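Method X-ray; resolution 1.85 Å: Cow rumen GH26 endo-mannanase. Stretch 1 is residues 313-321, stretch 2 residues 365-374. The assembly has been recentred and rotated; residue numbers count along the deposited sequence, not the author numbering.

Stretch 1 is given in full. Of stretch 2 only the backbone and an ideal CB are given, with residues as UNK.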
# COMPACT_ATOMS: atom_id res chain seq x y z
N GLU A 313 7.80 3.24 5.37
CA GLU A 313 6.82 4.18 5.92
C GLU A 313 7.33 5.62 5.87
O GLU A 313 7.12 6.39 6.81
CB GLU A 313 6.46 3.80 7.35
CG GLU A 313 5.81 2.42 7.48
CD GLU A 313 5.37 2.11 8.90
OE1 GLU A 313 5.64 2.92 9.81
OE2 GLU A 313 4.75 1.04 9.12
N ALA A 314 7.98 5.97 4.77
CA ALA A 314 8.73 7.22 4.66
C ALA A 314 7.89 8.48 4.91
O ALA A 314 8.25 9.31 5.74
CB ALA A 314 9.38 7.31 3.29
N GLU A 315 6.79 8.62 4.18
CA GLU A 315 5.97 9.82 4.30
C GLU A 315 5.36 9.97 5.69
O GLU A 315 5.28 11.07 6.22
CB GLU A 315 4.85 9.83 3.25
CG GLU A 315 3.97 11.07 3.34
CD GLU A 315 2.87 11.10 2.30
OE1 GLU A 315 2.79 10.16 1.47
OE2 GLU A 315 2.08 12.07 2.30
N GLY A 316 4.95 8.85 6.28
CA GLY A 316 4.21 8.89 7.53
C GLY A 316 2.85 9.51 7.29
O GLY A 316 2.11 9.07 6.41
N ASN A 317 2.51 10.53 8.07
CA ASN A 317 1.27 11.27 7.84
C ASN A 317 1.47 12.28 6.71
O ASN A 317 2.59 12.70 6.44
CB ASN A 317 0.82 11.97 9.12
CG ASN A 317 0.27 10.99 10.14
OD1 ASN A 317 -0.57 10.14 9.81
ND2 ASN A 317 0.74 11.09 11.37
N VAL A 318 0.37 12.65 6.06
CA VAL A 318 0.41 13.41 4.80
C VAL A 318 1.33 14.64 4.84
O VAL A 318 1.15 15.55 5.65
CB VAL A 318 -1.02 13.86 4.39
CG1 VAL A 318 -1.75 14.53 5.55
CG2 VAL A 318 -0.95 14.78 3.17
N ASN A 319 2.32 14.63 3.95
CA ASN A 319 3.28 15.72 3.82
C ASN A 319 4.24 15.46 2.66
O ASN A 319 4.29 14.37 2.11
CB ASN A 319 4.09 15.90 5.10
CG ASN A 319 5.25 14.93 5.20
OD1 ASN A 319 6.38 15.26 4.86
ND2 ASN A 319 4.97 13.71 5.65
N THR A 320 5.02 16.48 2.31
CA THR A 320 6.14 16.31 1.39
C THR A 320 7.38 17.03 1.92
O THR A 320 8.48 16.85 1.41
CB THR A 320 5.83 16.84 -0.03
OG1 THR A 320 5.28 18.16 0.06
CG2 THR A 320 4.84 15.92 -0.74
N ASP A 321 7.19 17.84 2.96
CA ASP A 321 8.27 18.65 3.50
C ASP A 321 8.96 17.99 4.70
O ASP A 321 9.94 18.52 5.23
CB ASP A 321 7.76 20.04 3.88
CG ASP A 321 6.76 20.01 5.03
OD1 ASP A 321 6.20 18.93 5.31
OD2 ASP A 321 6.54 21.07 5.64
N UNK A 365 -1.31 6.76 0.35
CA UNK A 365 -2.28 7.25 -0.62
C UNK A 365 -3.09 8.41 -0.07
O UNK A 365 -4.26 8.57 -0.42
CB UNK A 365 -3.22 6.12 -1.05
N UNK A 366 -2.48 9.21 0.79
CA UNK A 366 -3.17 10.34 1.42
C UNK A 366 -3.64 11.36 0.39
O UNK A 366 -4.75 11.88 0.47
CB UNK A 366 -2.25 11.02 2.44
N UNK A 367 -2.77 11.64 -0.58
CA UNK A 367 -3.04 12.66 -1.59
C UNK A 367 -2.23 12.33 -2.84
O UNK A 367 -1.38 11.44 -2.80
CB UNK A 367 -2.70 14.06 -1.07
N UNK A 368 -2.49 13.03 -3.96
CA UNK A 368 -1.64 12.82 -5.14
C UNK A 368 -0.15 13.07 -4.87
O UNK A 368 0.69 12.44 -5.51
CB UNK A 368 -2.11 13.73 -6.27
N UNK A 369 0.16 13.96 -3.94
CA UNK A 369 1.54 14.29 -3.62
C UNK A 369 2.29 13.15 -2.93
O UNK A 369 3.51 13.20 -2.78
CB UNK A 369 1.57 15.54 -2.73
N UNK A 370 1.55 12.13 -2.51
CA UNK A 370 2.16 10.96 -1.88
C UNK A 370 3.12 10.25 -2.83
O UNK A 370 4.00 9.51 -2.39
CB UNK A 370 1.08 9.99 -1.41
N UNK A 371 2.95 10.48 -4.13
CA UNK A 371 3.78 9.85 -5.14
C UNK A 371 5.18 10.47 -5.19
O UNK A 371 6.09 9.91 -5.81
CB UNK A 371 3.11 9.96 -6.51
N UNK A 372 5.35 11.61 -4.54
CA UNK A 372 6.65 12.27 -4.51
C UNK A 372 7.66 11.49 -3.66
O UNK A 372 8.85 11.78 -3.68
CB UNK A 372 6.50 13.69 -3.97
N UNK A 373 7.17 10.51 -2.91
CA UNK A 373 8.03 9.66 -2.09
C UNK A 373 8.43 8.39 -2.84
O UNK A 373 9.07 7.50 -2.27
CB UNK A 373 7.32 9.30 -0.78
N UNK A 374 8.04 8.30 -4.11
CA UNK A 374 8.39 7.15 -4.95
C UNK A 374 9.73 7.39 -5.64
O UNK A 374 9.93 8.42 -6.28
CB UNK A 374 7.30 6.89 -5.99

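Position 365 has its CA-to-CB bond directed away from stretch 1, with nothing of it within 5.5 Å of the ideal CB; almost any side chain would fit, and Ala-365 makes no contact.

At position 366 CA-to-CB points toward stretch 1, and the ideal CB lies 3.7 Å from Val-318 CB and 4.5 Å from Glu-315 OE2. Beyond it stands the carbonyl O of Gly-316, so a long side chain with an apolar base and a donor would suit: tryptophan, perhaps lysine or glutamine. The residue is Trp-366. With chi1 m, its NE1 donates to Gly-316 O at 2.8 Å (147°), an acceptor lying near the ring plane at the edge, while Trp-366 CB packs on Val-318 CB at 3.7 Å.

Position 367 also points toward stretch 1, its ideal CB 4.6 Å from Val-318 CG2. A small residue, polar or apolar, is plausible. Ser-367 OG is 3.0 Å from water 2, which in turn donates to Glu-315 OE2 at 2.5 Å, a bridge to the carboxylate.

Position 368 is out of reach; its phi of -56° permits proline, among many others, and Pro-368 opens the 3-10 segment.

At 369 the ideal CB is 3.8 Å from Thr-320 CG2, with Thr-320 OG1 nearby. Short polar or small apolar residues would serve. Asp-369 OD2 accepts from water 3 at 2.7 Å, and that water lies 2.8 Å from Thr-320 OG1, linking the two side chains.

Position 370 points sideways, but its ideal CB is 3.4 Å from Glu-315 OE1. A short donor, serine or threonine, is favoured by the charge. Ser-370 OG lies 3.0 Å from Glu-315 OE1, and water 1 reinforces the link by donating to Glu-315 OE1 (2.7 Å) and Ser-370 O (2.9 Å).

Position 371 points away and leaves the choice open; Ile-371 does not touch stretch 1.

Position 372 points toward Thr-320 CG2, 4.3 Å from the ideal CB, so medium or long side chains could cover the methyl. Gln-372 does so, its OE1 3.7 Å from Thr-320 CG2.

Position 373 faces Glu-315 CB (4.8 Å from the ideal CB) and Ala-314 CB (5.0 Å), with the Asn-319 carbonyl farther on. This gap suits a large, flat side chain, best one carrying a donor. Trp-373 covers Ala-314 (CE3 to CB, 3.6 Å), receives Glu-315 CB over its five-membered ring (3.5 Å to the centroid, 9° off the normal), and donates from NE1 to Asn-319 O at 2.9 Å (156°).

Position 374 is out of reach and unconstrained by stretch 1; it is Tyr-374, whose OH bonds elsewhere in the structure.

Stretch 2 365-374: AWSPDSIQWY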
# COMPACT_ATOMS: atom_id res chain seq x y z
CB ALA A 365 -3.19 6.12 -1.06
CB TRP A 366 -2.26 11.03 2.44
CG TRP A 366 -1.63 10.12 3.44
CD1 TRP A 366 -0.30 10.00 3.71
CD2 TRP A 366 -2.30 9.21 4.32
NE1 TRP A 366 -0.10 9.06 4.70
CE2 TRP A 366 -1.31 8.56 5.09
CE3 TRP A 366 -3.64 8.87 4.53
CZ2 TRP A 366 -1.62 7.60 6.05
CZ3 TRP A 366 -3.95 7.91 5.49
CH2 TRP A 366 -2.94 7.29 6.23
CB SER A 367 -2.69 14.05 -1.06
OG SER A 367 -1.29 14.22 -0.97
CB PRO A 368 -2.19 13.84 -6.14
CG PRO A 368 -3.62 13.97 -5.78
CD PRO A 368 -3.68 13.84 -4.28
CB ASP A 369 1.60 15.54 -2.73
CG ASP A 369 1.30 16.82 -3.50
OD1 ASP A 369 1.37 16.80 -4.75
OD2 ASP A 369 1.00 17.84 -2.85
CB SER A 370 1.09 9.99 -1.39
OG SER A 370 0.37 10.53 -0.29
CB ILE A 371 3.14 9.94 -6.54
CG1 ILE A 371 3.67 8.84 -7.46
CG2 ILE A 371 3.35 11.33 -7.14
CD1 ILE A 371 3.09 8.87 -8.85
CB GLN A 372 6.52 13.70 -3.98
CG GLN A 372 5.67 14.60 -4.87
CD GLN A 372 5.74 16.05 -4.47
OE1 GLN A 372 6.72 16.49 -3.86
NE2 GLN A 372 4.70 16.81 -4.79
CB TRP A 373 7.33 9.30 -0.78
CG TRP A 373 7.02 10.48 0.08
CD1 TRP A 373 5.95 11.32 -0.02
CD2 TRP A 373 7.80 10.96 1.19
NE1 TRP A 373 6.01 12.29 0.95
CE2 TRP A 373 7.13 12.09 1.71
CE3 TRP A 373 8.98 10.53 1.80
CZ2 TRP A 373 7.62 12.80 2.80
CZ3 TRP A 373 9.46 11.25 2.88
CH2 TRP A 373 8.78 12.37 3.37
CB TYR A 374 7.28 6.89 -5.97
CG TYR A 374 7.54 5.73 -6.91
CD1 TYR A 374 7.86 4.47 -6.43
CD2 TYR A 374 7.43 5.90 -8.29
CE1 TYR A 374 8.08 3.41 -7.29
CE2 TYR A 374 7.65 4.84 -9.15
CZ TYR A 374 7.97 3.60 -8.65
OH TYR A 374 8.19 2.55 -9.51
O HOH W 1 3.98 8.14 0.16
O HOH W 2 1.32 13.66 0.50
O HOH W 3 2.59 18.28 -0.72
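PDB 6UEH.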